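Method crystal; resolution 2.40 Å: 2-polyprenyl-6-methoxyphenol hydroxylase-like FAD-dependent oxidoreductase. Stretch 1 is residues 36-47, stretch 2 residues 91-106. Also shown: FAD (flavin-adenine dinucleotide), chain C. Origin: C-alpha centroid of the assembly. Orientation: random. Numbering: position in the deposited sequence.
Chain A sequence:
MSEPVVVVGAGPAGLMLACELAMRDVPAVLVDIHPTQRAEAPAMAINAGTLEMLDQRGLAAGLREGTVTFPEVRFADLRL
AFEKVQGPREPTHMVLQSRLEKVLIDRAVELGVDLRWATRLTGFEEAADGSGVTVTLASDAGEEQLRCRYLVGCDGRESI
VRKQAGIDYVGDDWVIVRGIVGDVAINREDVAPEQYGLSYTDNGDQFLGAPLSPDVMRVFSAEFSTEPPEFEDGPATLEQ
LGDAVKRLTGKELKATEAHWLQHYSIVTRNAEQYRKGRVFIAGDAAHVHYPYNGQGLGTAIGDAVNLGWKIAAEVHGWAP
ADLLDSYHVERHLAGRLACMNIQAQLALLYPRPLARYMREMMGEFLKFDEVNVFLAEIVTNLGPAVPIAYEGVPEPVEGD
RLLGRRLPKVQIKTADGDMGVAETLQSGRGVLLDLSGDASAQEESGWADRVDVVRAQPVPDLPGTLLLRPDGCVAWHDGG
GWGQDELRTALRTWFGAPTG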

# COMPACT_ATOMS: atom_id res chain seq x y z
N THR A 36 29.09 -33.31 4.91
CA THR A 36 29.37 -32.48 6.08
C THR A 36 28.47 -31.26 6.00
O THR A 36 27.73 -31.09 5.03
CB THR A 36 30.84 -32.06 6.16
OG1 THR A 36 31.07 -31.38 7.40
CG2 THR A 36 31.19 -31.12 5.00
N GLN A 37 28.55 -30.40 7.02
CA GLN A 37 27.82 -29.13 6.99
C GLN A 37 28.11 -28.41 5.69
O GLN A 37 29.26 -28.34 5.26
CB GLN A 37 28.23 -28.23 8.16
CG GLN A 37 27.79 -26.78 7.97
CD GLN A 37 28.34 -25.82 9.04
OE1 GLN A 37 29.15 -26.20 9.89
NE2 GLN A 37 27.90 -24.56 8.98
N ARG A 38 27.07 -27.88 5.06
CA ARG A 38 27.25 -27.31 3.74
C ARG A 38 28.06 -26.02 3.81
O ARG A 38 28.27 -25.42 4.86
CB ARG A 38 25.92 -27.04 3.05
CG ARG A 38 25.03 -26.03 3.77
CD ARG A 38 23.62 -26.09 3.17
NE ARG A 38 22.71 -25.15 3.84
CZ ARG A 38 21.41 -25.04 3.58
NH1 ARG A 38 20.82 -25.81 2.68
NH2 ARG A 38 20.68 -24.14 4.24
N ALA A 39 28.54 -25.62 2.64
CA ALA A 39 29.22 -24.35 2.44
C ALA A 39 28.36 -23.38 1.67
O ALA A 39 28.64 -22.18 1.70
CB ALA A 39 30.56 -24.58 1.70
N GLU A 40 27.33 -23.87 0.98
CA GLU A 40 26.41 -23.04 0.22
C GLU A 40 25.35 -22.43 1.15
O GLU A 40 24.15 -22.71 1.06
CB GLU A 40 25.76 -23.86 -0.90
CG GLU A 40 26.74 -24.68 -1.76
CD GLU A 40 27.26 -25.93 -1.06
OE1 GLU A 40 28.46 -25.96 -0.74
OE2 GLU A 40 26.46 -26.86 -0.81
N ALA A 41 25.82 -21.60 2.07
CA ALA A 41 24.97 -20.91 3.03
C ALA A 41 25.17 -19.41 2.82
O ALA A 41 26.01 -18.78 3.48
CB ALA A 41 25.31 -21.33 4.47
N PRO A 42 24.40 -18.80 1.92
CA PRO A 42 24.71 -17.43 1.48
C PRO A 42 24.38 -16.33 2.48
O PRO A 42 25.01 -15.26 2.41
CB PRO A 42 23.84 -17.27 0.23
CG PRO A 42 22.63 -18.10 0.54
CD PRO A 42 23.20 -19.34 1.24
N ALA A 43 23.39 -16.52 3.36
CA ALA A 43 22.87 -15.42 4.17
C ALA A 43 23.96 -14.75 4.99
O ALA A 43 24.77 -15.41 5.65
CB ALA A 43 21.76 -15.92 5.11
N MET A 44 23.96 -13.42 4.97
CA MET A 44 24.92 -12.63 5.73
C MET A 44 24.30 -11.91 6.92
O MET A 44 25.01 -11.18 7.62
CB MET A 44 25.60 -11.62 4.82
CG MET A 44 26.38 -12.25 3.68
SD MET A 44 27.54 -11.06 2.97
CE MET A 44 26.52 -9.57 3.02
N ALA A 45 23.02 -12.10 7.19
CA ALA A 45 22.31 -11.23 8.11
C ALA A 45 21.32 -12.03 8.94
O ALA A 45 20.83 -13.09 8.53
CB ALA A 45 21.56 -10.10 7.38
N ILE A 46 21.02 -11.49 10.10
CA ILE A 46 20.08 -12.05 11.05
C ILE A 46 19.31 -10.87 11.60
O ILE A 46 19.93 -9.91 12.08
CB ILE A 46 20.79 -12.80 12.19
CG1 ILE A 46 21.52 -14.02 11.65
CG2 ILE A 46 19.84 -13.15 13.29
CD1 ILE A 46 20.70 -15.27 11.68
N ASN A 47 17.98 -10.89 11.48
CA ASN A 47 17.20 -9.73 11.92
C ASN A 47 16.82 -9.83 13.40
O ASN A 47 17.12 -10.81 14.08
CB ASN A 47 15.96 -9.55 11.04
CG ASN A 47 14.97 -10.69 11.17
OD1 ASN A 47 14.95 -11.44 12.17
ND2 ASN A 47 14.13 -10.83 10.15
N PRO A 91 19.27 -3.91 16.45
CA PRO A 91 19.62 -3.81 15.03
C PRO A 91 19.83 -5.19 14.43
O PRO A 91 20.18 -6.14 15.13
CB PRO A 91 20.93 -3.02 15.05
CG PRO A 91 21.55 -3.38 16.41
CD PRO A 91 20.36 -3.47 17.34
N THR A 92 19.62 -5.29 13.12
CA THR A 92 20.09 -6.47 12.39
C THR A 92 21.59 -6.63 12.57
O THR A 92 22.35 -5.66 12.41
CB THR A 92 19.75 -6.37 10.91
OG1 THR A 92 18.37 -6.65 10.72
CG2 THR A 92 20.53 -7.38 10.12
N HIS A 93 22.02 -7.84 12.92
CA HIS A 93 23.44 -8.15 13.04
C HIS A 93 23.93 -8.96 11.83
O HIS A 93 23.20 -9.79 11.28
CB HIS A 93 23.72 -8.91 14.33
CG HIS A 93 23.73 -8.06 15.56
ND1 HIS A 93 22.61 -7.39 16.01
CD2 HIS A 93 24.71 -7.79 16.46
CE1 HIS A 93 22.91 -6.74 17.12
NE2 HIS A 93 24.18 -6.97 17.41
N MET A 94 25.18 -8.72 11.43
CA MET A 94 25.72 -9.33 10.21
C MET A 94 26.39 -10.64 10.60
O MET A 94 27.60 -10.73 10.80
CB MET A 94 26.67 -8.37 9.52
CG MET A 94 26.01 -7.04 9.14
SD MET A 94 25.07 -6.99 7.60
CE MET A 94 23.40 -7.23 8.16
N VAL A 95 25.56 -11.67 10.73
CA VAL A 95 26.00 -13.01 11.10
C VAL A 95 25.93 -13.87 9.86
O VAL A 95 24.98 -13.77 9.07
CB VAL A 95 25.15 -13.62 12.23
CG1 VAL A 95 25.77 -14.92 12.68
CG2 VAL A 95 25.04 -12.64 13.41
N LEU A 96 26.93 -14.71 9.67
CA LEU A 96 27.02 -15.50 8.46
C LEU A 96 26.27 -16.80 8.68
O LEU A 96 26.45 -17.47 9.70
CB LEU A 96 28.48 -15.74 8.10
CG LEU A 96 29.27 -14.42 8.03
CD1 LEU A 96 29.81 -13.92 9.40
CD2 LEU A 96 30.38 -14.44 6.97
N GLN A 97 25.38 -17.12 7.73
CA GLN A 97 24.58 -18.34 7.80
C GLN A 97 25.39 -19.56 8.24
O GLN A 97 24.93 -20.32 9.10
CB GLN A 97 23.92 -18.60 6.45
CG GLN A 97 22.85 -19.68 6.51
CD GLN A 97 22.11 -19.84 5.20
OE1 GLN A 97 22.11 -18.94 4.36
NE2 GLN A 97 21.51 -21.02 5.00
N SER A 98 26.58 -19.77 7.68
CA SER A 98 27.30 -20.97 8.07
C SER A 98 27.72 -20.92 9.53
O SER A 98 27.82 -21.97 10.19
CB SER A 98 28.52 -21.20 7.17
OG SER A 98 29.50 -20.20 7.37
N ARG A 99 28.00 -19.71 10.05
CA ARG A 99 28.32 -19.59 11.48
C ARG A 99 27.12 -19.94 12.34
O ARG A 99 27.26 -20.60 13.38
CB ARG A 99 28.83 -18.18 11.80
CG ARG A 99 30.27 -17.91 11.36
CD ARG A 99 30.74 -16.48 11.63
NE ARG A 99 31.33 -16.31 12.95
CZ ARG A 99 30.83 -15.54 13.93
NH1 ARG A 99 29.71 -14.86 13.75
NH2 ARG A 99 31.47 -15.46 15.09
N LEU A 100 25.92 -19.52 11.91
CA LEU A 100 24.70 -19.90 12.61
C LEU A 100 24.47 -21.40 12.57
O LEU A 100 24.14 -22.02 13.59
CB LEU A 100 23.51 -19.19 12.01
CG LEU A 100 22.18 -19.81 12.42
CD1 LEU A 100 21.89 -19.42 13.85
CD2 LEU A 100 21.11 -19.31 11.49
N GLU A 101 24.61 -22.00 11.38
CA GLU A 101 24.34 -23.43 11.25
C GLU A 101 25.33 -24.23 12.08
O GLU A 101 24.98 -25.26 12.66
CB GLU A 101 24.39 -23.86 9.78
CG GLU A 101 23.50 -23.01 8.88
CD GLU A 101 23.16 -23.65 7.52
OE1 GLU A 101 22.17 -23.18 6.91
OE2 GLU A 101 23.86 -24.60 7.06
N LYS A 102 26.57 -23.74 12.17
CA LYS A 102 27.56 -24.43 12.98
C LYS A 102 27.13 -24.47 14.45
O LYS A 102 27.17 -25.53 15.08
CB LYS A 102 28.92 -23.77 12.80
CG LYS A 102 30.02 -24.30 13.68
CD LYS A 102 30.55 -25.60 13.17
CE LYS A 102 31.63 -26.13 14.09
NZ LYS A 102 31.11 -26.48 15.43
N VAL A 103 26.66 -23.34 15.00
CA VAL A 103 26.30 -23.42 16.42
C VAL A 103 25.07 -24.30 16.61
O VAL A 103 24.93 -24.96 17.65
CB VAL A 103 26.11 -22.04 17.08
CG1 VAL A 103 27.33 -21.15 16.86
CG2 VAL A 103 24.87 -21.37 16.61
N LEU A 104 24.18 -24.38 15.61
CA LEU A 104 23.03 -25.26 15.82
C LEU A 104 23.37 -26.74 15.60
O LEU A 104 22.81 -27.61 16.29
CB LEU A 104 21.86 -24.84 14.93
CG LEU A 104 21.47 -23.37 15.02
CD1 LEU A 104 20.78 -22.91 13.72
CD2 LEU A 104 20.54 -23.06 16.27
N ILE A 105 24.29 -27.06 14.68
CA ILE A 105 24.79 -28.43 14.62
C ILE A 105 25.46 -28.79 15.93
O ILE A 105 25.27 -29.90 16.45
CB ILE A 105 25.75 -28.61 13.42
CG1 ILE A 105 25.03 -28.41 12.09
CG2 ILE A 105 26.43 -29.97 13.51
CD1 ILE A 105 26.00 -28.30 10.89
N ASP A 106 26.23 -27.87 16.50
CA ASP A 106 26.85 -28.13 17.79
C ASP A 106 25.80 -28.40 18.86
O ASP A 106 25.85 -29.43 19.55
CB ASP A 106 27.73 -26.97 18.21
CG ASP A 106 29.08 -26.98 17.54
OD1 ASP A 106 29.42 -27.98 16.86
OD2 ASP A 106 29.80 -25.98 17.70
PA FAD C . 17.25 -25.24 3.19
O1A FAD C . 18.22 -24.16 3.60
O2A FAD C . 17.09 -25.19 1.68
O5B FAD C . 17.69 -26.71 3.81
C5B FAD C . 17.02 -27.89 3.39
C4B FAD C . 17.96 -29.11 3.64
O4B FAD C . 17.38 -30.26 3.42
C3B FAD C . 19.15 -29.06 2.65
O3B FAD C . 20.28 -29.42 3.31
C2B FAD C . 18.78 -30.12 1.58
O2B FAD C . 20.03 -30.49 0.87
C1B FAD C . 18.32 -31.08 2.34
N9A FAD C . 17.41 -32.01 1.70
C8A FAD C . 16.52 -31.74 0.72
N7A FAD C . 15.83 -32.88 0.46
C5A FAD C . 16.29 -33.84 1.30
C6A FAD C . 15.94 -35.17 1.48
N6A FAD C . 15.02 -36.15 0.92
N1A FAD C . 16.57 -35.92 2.39
C2A FAD C . 17.54 -35.38 3.16
N3A FAD C . 17.87 -34.06 3.00
C4A FAD C . 17.25 -33.30 2.07
N1 FAD C . 18.25 -15.98 3.92
C2 FAD C . 18.41 -14.74 4.73
O2 FAD C . 18.04 -14.68 5.85
N3 FAD C . 19.07 -13.56 4.10
C4 FAD C . 19.53 -13.64 2.72
O4 FAD C . 20.06 -12.72 2.19
C4X FAD C . 19.35 -14.92 1.93
N5 FAD C . 19.83 -14.93 0.56
C5X FAD C . 19.65 -16.17 -0.24
C6 FAD C . 20.11 -16.17 -1.56
C7 FAD C . 19.97 -17.31 -2.34
C7M FAD C . 20.55 -17.02 -3.72
C8 FAD C . 19.37 -18.47 -1.83
C8M FAD C . 19.26 -19.68 -2.76
C9 FAD C . 18.90 -18.47 -0.50
C9A FAD C . 19.04 -17.32 0.31
N10 FAD C . 18.53 -17.29 1.73
C10 FAD C . 18.71 -16.08 2.52
C1' FAD C . 17.93 -18.52 2.29
C2' FAD C . 16.50 -18.47 2.87
O2' FAD C . 16.47 -17.96 4.15
C3' FAD C . 15.95 -19.89 3.03
O3' FAD C . 14.59 -19.76 3.28
C4' FAD C . 16.53 -20.70 4.20
O4' FAD C . 17.92 -20.89 4.14
C5' FAD C . 15.86 -22.07 4.06
O5' FAD C . 15.95 -22.81 5.24
P FAD C . 15.41 -24.37 5.30
O1P FAD C . 16.15 -25.10 6.39
O2P FAD C . 13.90 -24.49 5.44
O3P FAD C . 15.74 -24.98 3.80
O HOH W 1 23.11 -15.25 8.02

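The strongest polar work in this contact centres on Q97, the first residue of the helix in the second stretch, which pairs with A43 twice. Its backbone N donates to A43 O at 2.8 Å with a nearly straight angle of 170°, and its side-chain OE1 accepts from A43 N at 2.9 Å. One residue thus satisfies both backbone polar atoms of an alanine in an irregular segment, a two-bond pairing of backbone N and O made without a strand. The extended side chain (chi1 and chi2 both t) delivers the amide to that point. The amide's other atom is used as well: Q97 NE2 donates to E101 OE1 at 3.0 Å, one helical turn on.

E101 in turn receives R38. The salt bridge runs from R38 NH2 to E101 OE1 at 3.2 Å, with a weak second hydrogen bond from R38 NE to E101 OE2 at 3.5 Å. The same R38 NH2 donates to FAD O1A at 2.5 Å, so the guanidinium joins helix and cofactor, both partners lying at its edge near its plane. R38 NH2 and Q97 NE2 approach to 3.3 Å, but both are donors; they share an acceptor, E101 OE1, and make no bond between them.

Back in the first turn of the helix, Q37 NE2 donates to S98 O at 2.9 Å. S98 O also accepts from K102 N at 2.9 Å within the helix, so Q37 adds a second donor without breaking the helical bond.

At the other end, the backbones meet in a single antiparallel bridge: I46 N to H93 O at 3.0 Å and H93 N to I46 O at 3.1 Å. The pairing does not extend into a ladder. A45 N and V95 O are 3.2 Å apart at a poor angle. Water 1 lies nearby, its O 2.6 Å from V95 O and 3.2 Å from A45 O, and can donate to either. A CA-H...O contact from M94 CA to M44 O, 3.3 Å, adds to the backbone approach.

Packing fills the spaces between these polar groups. I46 reaches V95 through CG1 to CB at 3.7 Å and L100 through CD1 to CD2 at 4.1 Å, linking the bridge to the helix. M94 has its CA-to-CB bond pointing away, yet its end returns to place CE 3.5 Å from A45 CB. A41 points toward the helix, its CB 3.6 Å from Q97 CG, while Q37 CB meets I105 CD1 at 3.5 Å. The rule to read here is economical: long polar side chains (Q37, R38, Q97) hold the irregular segment to the helix, and a single backbone bridge at I46 and H93 holds its far end.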